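Local coordinates for SusD superfamily protein (Bacteroides fragilis NCTC 9343, PDB 3NQP) that probably binds glycans at the bacterial outer membrane as a SusD-like protein of a nutrient-uptake system, at residues A[324-336]-A[409-423]. Sequence-based numbering, arbitrary orientation.
Sequences YQNFDDADTRKEA and VRKRAYGNAWDETLY
Tyr414 and Asp331 meet where the C-terminal turn of helix 399-414 abuts the type I turn 328-331 leading into helix 333-337, within the SusD-family part of the chain. Asp331 CB lies over one face of the Tyr414 ring, a CH-pi contact 4.2 Å from the centroid; the opposite face is taken by Tyr423, whose own ring has Tyr414 CE2 over its centre. A tyrosine suits this slot because its flat ring offers a face to each of these neighbours while its hydroxyl bonds Asp328. Tyr414 OH donates to the anti lone pair of Asp328 OD2 at 2.6 Å, with carboxylate and ring planes 45° apart. A water ties the three residues together, donating to Tyr414 OH and Asp331 OD2 and accepting from Asp328 N. Small Ala330 fits between the aromatics and Ala417, its CB 3.8 Å from Ala417 CB and 3.6 Å from Tyr423 OH.

On the other flank Ala413, short enough to admit a flat group, puts its CB over a face of the Arg333 guanidinium, 3.4 Å from CZ. Asp331 grips that group side-on through NE and NH2, while its OD1 also caps Arg333 N; CG anti to the backbone N (chi1 -176°) directs the carboxylate there. Salt bridges from Glu441 to NH2 and Glu445 to NH1 help Asp331 fix the buried guanidinium's rotation. Threonine suits position 332 because its hydroxyl gives the carbonyl near the helix C-terminus a second donor: Ala413 O accepts from Thr332 N at 2.9 Å, above the carbonyl plane, and from Thr332 OG1 at 2.5 Å, tilted 17° from that plane.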
loop_
_atom_site.group_PDB
_atom_site.type_symbol
_atom_site.label_atom_id
_atom_site.label_comp_id
_atom_site.label_asym_id
_atom_site.label_seq_id
_atom_site.Cartn_x
_atom_site.Cartn_y
_atom_site.Cartn_z
ATOM N N TYR A 324 8.454 -9.763 -12.793
ATOM C CA TYR A 324 7.701 -10.658 -13.711
ATOM C C TYR A 324 8.251 -12.095 -13.776
ATOM O O TYR A 324 7.502 -13.081 -13.641
ATOM C CB TYR A 324 7.636 -10.017 -15.089
ATOM C CG TYR A 324 6.869 -10.779 -16.174
ATOM C CD1 TYR A 324 5.483 -10.772 -16.194
ATOM C CD2 TYR A 324 7.534 -11.497 -17.169
ATOM C CE1 TYR A 324 4.764 -11.451 -17.186
ATOM C CE2 TYR A 324 6.810 -12.187 -18.194
ATOM C CZ TYR A 324 5.430 -12.145 -18.192
ATOM O OH TYR A 324 4.687 -12.794 -19.154
ATOM N N GLN A 325 9.544 -12.230 -13.966
ATOM C CA GLN A 325 10.161 -13.562 -14.141
ATOM C C GLN A 325 10.100 -14.411 -12.871
ATOM O O GLN A 325 10.216 -15.632 -12.948
ATOM C CB GLN A 325 11.620 -13.422 -14.559
ATOM C CG GLN A 325 11.797 -12.777 -15.901
ATOM C CD GLN A 325 13.237 -12.472 -16.208
ATOM O OE1 GLN A 325 13.977 -11.968 -15.361
ATOM N NE2 GLN A 325 13.646 -12.779 -17.423
ATOM N N ASN A 326 9.911 -13.765 -11.718
ATOM C CA ASN A 326 9.708 -14.497 -10.445
ATOM C C ASN A 326 8.417 -15.312 -10.367
ATOM O O ASN A 326 8.302 -16.237 -9.566
ATOM C CB ASN A 326 9.683 -13.533 -9.256
ATOM C CG ASN A 326 11.069 -13.257 -8.669
ATOM O OD1 ASN A 326 12.069 -13.864 -9.063
ATOM N ND2 ASN A 326 11.117 -12.337 -7.690
ATOM N N PHE A 327 7.409 -14.929 -11.134
ATOM C CA PHE A 327 6.174 -15.710 -11.199
ATOM C C PHE A 327 6.341 -16.972 -12.060
ATOM O O PHE A 327 6.829 -16.891 -13.185
ATOM C CB PHE A 327 5.044 -14.883 -11.837
ATOM C CG PHE A 327 4.560 -13.706 -11.005
ATOM C CD1 PHE A 327 3.515 -13.852 -10.106
ATOM C CD2 PHE A 327 5.070 -12.440 -11.201
ATOM C CE1 PHE A 327 3.018 -12.760 -9.397
ATOM C CE2 PHE A 327 4.605 -11.341 -10.443
ATOM C CZ PHE A 327 3.558 -11.522 -9.546
ATOM N N ASP A 328 5.855 -18.119 -11.572
ATOM C CA ASP A 328 5.615 -19.288 -12.439
ATOM C C ASP A 328 4.546 -18.970 -13.461
ATOM O O ASP A 328 3.648 -18.163 -13.198
ATOM C CB ASP A 328 5.115 -20.479 -11.612
ATOM C CG ASP A 328 6.128 -20.953 -10.625
ATOM O OD1 ASP A 328 7.303 -21.043 -11.017
ATOM O OD2 ASP A 328 5.766 -21.224 -9.471
ATOM N N ASP A 329 4.635 -19.576 -14.640
ATOM C CA ASP A 329 3.632 -19.332 -15.666
ATOM C C ASP A 329 2.251 -19.809 -15.228
ATOM O O ASP A 329 1.262 -19.287 -15.707
ATOM C CB ASP A 329 3.996 -19.986 -17.005
ATOM C CG ASP A 329 5.141 -19.278 -17.729
ATOM O OD1 ASP A 329 5.362 -18.051 -17.573
ATOM O OD2 ASP A 329 5.803 -19.979 -18.507
ATOM N N ALA A 330 2.185 -20.777 -14.311
ATOM C CA ALA A 330 0.906 -21.339 -13.860
ATOM C C ALA A 330 0.247 -20.462 -12.808
ATOM O O ALA A 330 -0.852 -20.746 -12.390
ATOM C CB ALA A 330 1.092 -22.758 -13.280
ATOM N N ASP A 331 0.942 -19.424 -12.368
ATOM C CA ASP A 331 0.433 -18.449 -11.385
ATOM C C ASP A 331 -0.365 -17.403 -12.190
ATOM O O ASP A 331 0.207 -16.629 -12.947
ATOM C CB ASP A 331 1.627 -17.824 -10.662
ATOM C CG ASP A 331 1.271 -16.876 -9.547
ATOM O OD1 ASP A 331 0.176 -16.275 -9.559
ATOM O OD2 ASP A 331 2.137 -16.708 -8.649
ATOM N N THR A 332 -1.682 -17.371 -11.985
ATOM C CA THR A 332 -2.586 -16.452 -12.710
ATOM C C THR A 332 -2.265 -14.985 -12.403
ATOM O O THR A 332 -2.604 -14.125 -13.187
ATOM C CB THR A 332 -4.062 -16.699 -12.349
ATOM O OG1 THR A 332 -4.270 -16.440 -10.947
ATOM C CG2 THR A 332 -4.455 -18.177 -12.639
ATOM N N ARG A 333 -1.580 -14.689 -11.300
ATOM C CA ARG A 333 -1.217 -13.288 -11.004
ATOM C C ARG A 333 -0.241 -12.735 -12.041
ATOM O O ARG A 333 -0.141 -11.516 -12.217
ATOM C CB ARG A 333 -0.613 -13.153 -9.617
ATOM C CG ARG A 333 -1.549 -13.581 -8.488
ATOM C CD ARG A 333 -0.874 -13.531 -7.152
ATOM N NE ARG A 333 0.100 -14.603 -7.020
ATOM C CZ ARG A 333 0.552 -15.091 -5.874
ATOM N NH1 ARG A 333 0.174 -14.575 -4.702
ATOM N NH2 ARG A 333 1.411 -16.084 -5.893
ATOM N N LYS A 334 0.508 -13.616 -12.691
ATOM C CA LYS A 334 1.561 -13.184 -13.632
ATOM C C LYS A 334 0.974 -12.326 -14.760
ATOM O O LYS A 334 1.317 -11.128 -14.918
ATOM C CB LYS A 334 2.346 -14.392 -14.159
ATOM C CG LYS A 334 3.560 -14.032 -15.017
ATOM C CD LYS A 334 4.379 -15.304 -15.372
ATOM C CE LYS A 334 5.678 -14.999 -16.098
ATOM N NZ LYS A 334 6.667 -16.108 -15.947
ATOM N N GLU A 335 0.086 -12.924 -15.540
ATOM C CA GLU A 335 -0.525 -12.221 -16.679
ATOM C C GLU A 335 -1.675 -11.316 -16.240
ATOM O O GLU A 335 -1.997 -10.371 -16.933
ATOM C CB GLU A 335 -0.953 -13.220 -17.783
ATOM C CG GLU A 335 0.185 -13.980 -18.298
ATOM C CD GLU A 335 1.229 -13.085 -18.960
ATOM O OE1 GLU A 335 0.869 -12.190 -19.805
ATOM O OE2 GLU A 335 2.417 -13.324 -18.635
ATOM N N ALA A 336 -2.250 -11.530 -15.054
ATOM C CA ALA A 336 -3.225 -10.558 -14.531
ATOM C C ALA A 336 -2.518 -9.233 -14.191
ATOM O O ALA A 336 -3.093 -8.157 -14.346
ATOM C CB ALA A 336 -3.930 -11.104 -13.312
ATOM N N VAL A 409 -3.298 -18.309 0.052
ATOM C CA VAL A 409 -3.047 -17.325 -1.017
ATOM C C VAL A 409 -2.518 -17.977 -2.284
ATOM O O VAL A 409 -3.025 -17.675 -3.379
ATOM C CB VAL A 409 -2.112 -16.218 -0.522
ATOM C CG1 VAL A 409 -1.824 -15.227 -1.644
ATOM C CG2 VAL A 409 -2.734 -15.568 0.759
ATOM N N ARG A 410 -1.548 -18.907 -2.164
ATOM C CA ARG A 410 -1.013 -19.573 -3.363
ATOM C C ARG A 410 -2.075 -20.352 -4.077
ATOM O O ARG A 410 -2.113 -20.372 -5.308
ATOM C CB ARG A 410 0.123 -20.524 -3.047
ATOM C CG ARG A 410 1.355 -19.813 -2.545
ATOM C CD ARG A 410 2.537 -20.745 -2.457
ATOM N NE ARG A 410 3.753 -20.096 -1.949
ATOM C CZ ARG A 410 4.922 -20.708 -1.822
ATOM N NH1 ARG A 410 5.064 -21.990 -2.185
ATOM N NH2 ARG A 410 5.967 -20.031 -1.379
ATOM N N LYS A 411 -2.908 -21.055 -3.312
ATOM C CA LYS A 411 -3.859 -21.942 -3.945
ATOM C C LYS A 411 -4.788 -21.106 -4.830
ATOM O O LYS A 411 -5.096 -21.487 -5.942
ATOM C CB LYS A 411 -4.632 -22.755 -2.926
ATOM C CG LYS A 411 -5.800 -23.595 -3.570
ATOM C CD LYS A 411 -6.584 -24.312 -2.470
ATOM C CE LYS A 411 -7.661 -25.232 -3.073
ATOM N NZ LYS A 411 -8.378 -26.003 -1.990
ATOM N N ARG A 412 -5.203 -19.956 -4.337
ATOM C CA ARG A 412 -6.016 -19.053 -5.158
ATOM C C ARG A 412 -5.268 -18.599 -6.411
ATOM O O ARG A 412 -5.837 -18.573 -7.481
ATOM C CB ARG A 412 -6.493 -17.845 -4.347
ATOM C CG ARG A 412 -7.623 -17.057 -5.021
ATOM C CD ARG A 412 -7.089 -15.983 -5.990
ATOM N NE ARG A 412 -6.482 -14.857 -5.274
ATOM C CZ ARG A 412 -7.164 -13.841 -4.733
ATOM N NH1 ARG A 412 -8.482 -13.786 -4.834
ATOM N NH2 ARG A 412 -6.524 -12.856 -4.089
ATOM N N ALA A 413 -3.993 -18.235 -6.259
ATOM C CA ALA A 413 -3.166 -17.744 -7.360
ATOM C C ALA A 413 -3.073 -18.734 -8.514
ATOM O O ALA A 413 -3.179 -18.339 -9.689
ATOM C CB ALA A 413 -1.748 -17.400 -6.858
ATOM N N TYR A 414 -2.847 -20.012 -8.183
ATOM C CA TYR A 414 -2.588 -21.003 -9.228
ATOM C C TYR A 414 -3.858 -21.526 -9.910
ATOM O O TYR A 414 -3.769 -22.110 -10.986
ATOM C CB TYR A 414 -1.727 -22.148 -8.701
ATOM C CG TYR A 414 -0.275 -21.742 -8.521
ATOM C CD1 TYR A 414 0.157 -21.117 -7.360
ATOM C CD2 TYR A 414 0.647 -21.960 -9.526
ATOM C CE1 TYR A 414 1.474 -20.744 -7.186
ATOM C CE2 TYR A 414 1.965 -21.571 -9.371
ATOM C CZ TYR A 414 2.377 -20.964 -8.194
ATOM O OH TYR A 414 3.698 -20.569 -8.084
ATOM N N GLY A 415 -5.011 -21.323 -9.288
ATOM C CA GLY A 415 -6.312 -21.575 -9.918
ATOM C C GLY A 415 -6.463 -23.040 -10.218
ATOM O O GLY A 415 -6.142 -23.865 -9.376
ATOM N N ASN A 416 -6.864 -23.362 -11.452
ATOM C CA ASN A 416 -7.037 -24.745 -11.870
ATOM C C ASN A 416 -5.699 -25.449 -12.045
ATOM O O ASN A 416 -5.679 -26.665 -12.200
ATOM C CB ASN A 416 -7.788 -24.836 -13.231
ATOM C CG ASN A 416 -9.205 -24.346 -13.147
ATOM O OD1 ASN A 416 -9.856 -24.462 -12.111
ATOM N ND2 ASN A 416 -9.699 -23.794 -14.247
ATOM N N ALA A 417 -4.598 -24.694 -12.089
ATOM C CA ALA A 417 -3.268 -25.301 -12.170
ATOM C C ALA A 417 -2.667 -25.651 -10.781
ATOM O O ALA A 417 -1.551 -26.158 -10.691
ATOM C CB ALA A 417 -2.313 -24.383 -12.982
ATOM N N TRP A 418 -3.393 -25.401 -9.703
ATOM C CA TRP A 418 -2.841 -25.674 -8.374
ATOM C C TRP A 418 -2.487 -27.131 -8.194
ATOM O O TRP A 418 -3.299 -28.004 -8.467
ATOM C CB TRP A 418 -3.867 -25.324 -7.328
ATOM C CG TRP A 418 -3.518 -25.639 -5.900
ATOM C CD1 TRP A 418 -4.214 -26.488 -5.065
ATOM C CD2 TRP A 418 -2.441 -25.112 -5.114
ATOM N NE1 TRP A 418 -3.654 -26.497 -3.830
ATOM C CE2 TRP A 418 -2.564 -25.664 -3.821
ATOM C CE3 TRP A 418 -1.406 -24.194 -5.360
ATOM C CZ2 TRP A 418 -1.679 -25.353 -2.786
ATOM C CZ3 TRP A 418 -0.529 -23.892 -4.332
ATOM C CH2 TRP A 418 -0.679 -24.456 -3.054
ATOM N N ASP A 419 -1.286 -27.379 -7.714
ATOM C CA ASP A 419 -0.756 -28.710 -7.559
ATOM C C ASP A 419 0.169 -28.632 -6.378
ATOM O O ASP A 419 1.227 -28.000 -6.469
ATOM C CB ASP A 419 0.034 -29.080 -8.812
ATOM C CG ASP A 419 0.705 -30.462 -8.728
ATOM O OD1 ASP A 419 0.821 -31.017 -7.604
ATOM O OD2 ASP A 419 1.106 -30.975 -9.818
ATOM N N GLU A 420 -0.213 -29.264 -5.273
ATOM C CA GLU A 420 0.525 -29.094 -4.003
ATOM C C GLU A 420 1.979 -29.507 -4.109
ATOM O O GLU A 420 2.837 -28.867 -3.519
ATOM C CB GLU A 420 -0.157 -29.830 -2.854
ATOM C CG GLU A 420 -1.529 -29.263 -2.481
ATOM C CD GLU A 420 -2.284 -30.121 -1.469
ATOM O OE1 GLU A 420 -1.661 -30.612 -0.510
ATOM O OE2 GLU A 420 -3.507 -30.317 -1.642
ATOM N N THR A 421 2.212 -30.565 -4.896
ATOM C CA THR A 421 3.519 -31.163 -5.126
ATOM C C THR A 421 4.505 -30.140 -5.724
ATOM O O THR A 421 5.672 -30.103 -5.349
ATOM C CB THR A 421 3.402 -32.442 -6.078
ATOM O OG1 THR A 421 3.226 -32.034 -7.434
ATOM C CG2 THR A 421 2.214 -33.344 -5.709
ATOM N N LEU A 422 4.016 -29.299 -6.629
ATOM C CA LEU A 422 4.811 -28.284 -7.341
ATOM C C LEU A 422 4.907 -26.954 -6.544
ATOM O O LEU A 422 5.956 -26.311 -6.509
ATOM C CB LEU A 422 4.191 -27.988 -8.718
ATOM C CG LEU A 422 4.100 -29.160 -9.732
ATOM C CD1 LEU A 422 3.595 -28.665 -11.125
ATOM C CD2 LEU A 422 5.459 -29.854 -9.865
ATOM N N TYR A 423 3.797 -26.544 -5.965
ATOM C CA TYR A 423 3.578 -25.135 -5.552
ATOM C C TYR A 423 3.293 -24.895 -4.079
ATOM O O TYR A 423 3.336 -23.749 -3.626
ATOM C CB TYR A 423 2.460 -24.522 -6.429
ATOM C CG TYR A 423 2.747 -24.632 -7.921
ATOM C CD1 TYR A 423 3.987 -24.289 -8.428
ATOM C CD2 TYR A 423 1.788 -25.074 -8.803
ATOM C CE1 TYR A 423 4.257 -24.371 -9.745
ATOM C CE2 TYR A 423 2.052 -25.169 -10.166
ATOM C CZ TYR A 423 3.281 -24.837 -10.636
ATOM O OH TYR A 423 3.591 -24.971 -11.989
HETATM O O HOH W 1 4.364 -17.934 -8.903
HETATM O O HOH W 2 4.554 -22.728 -13.935
#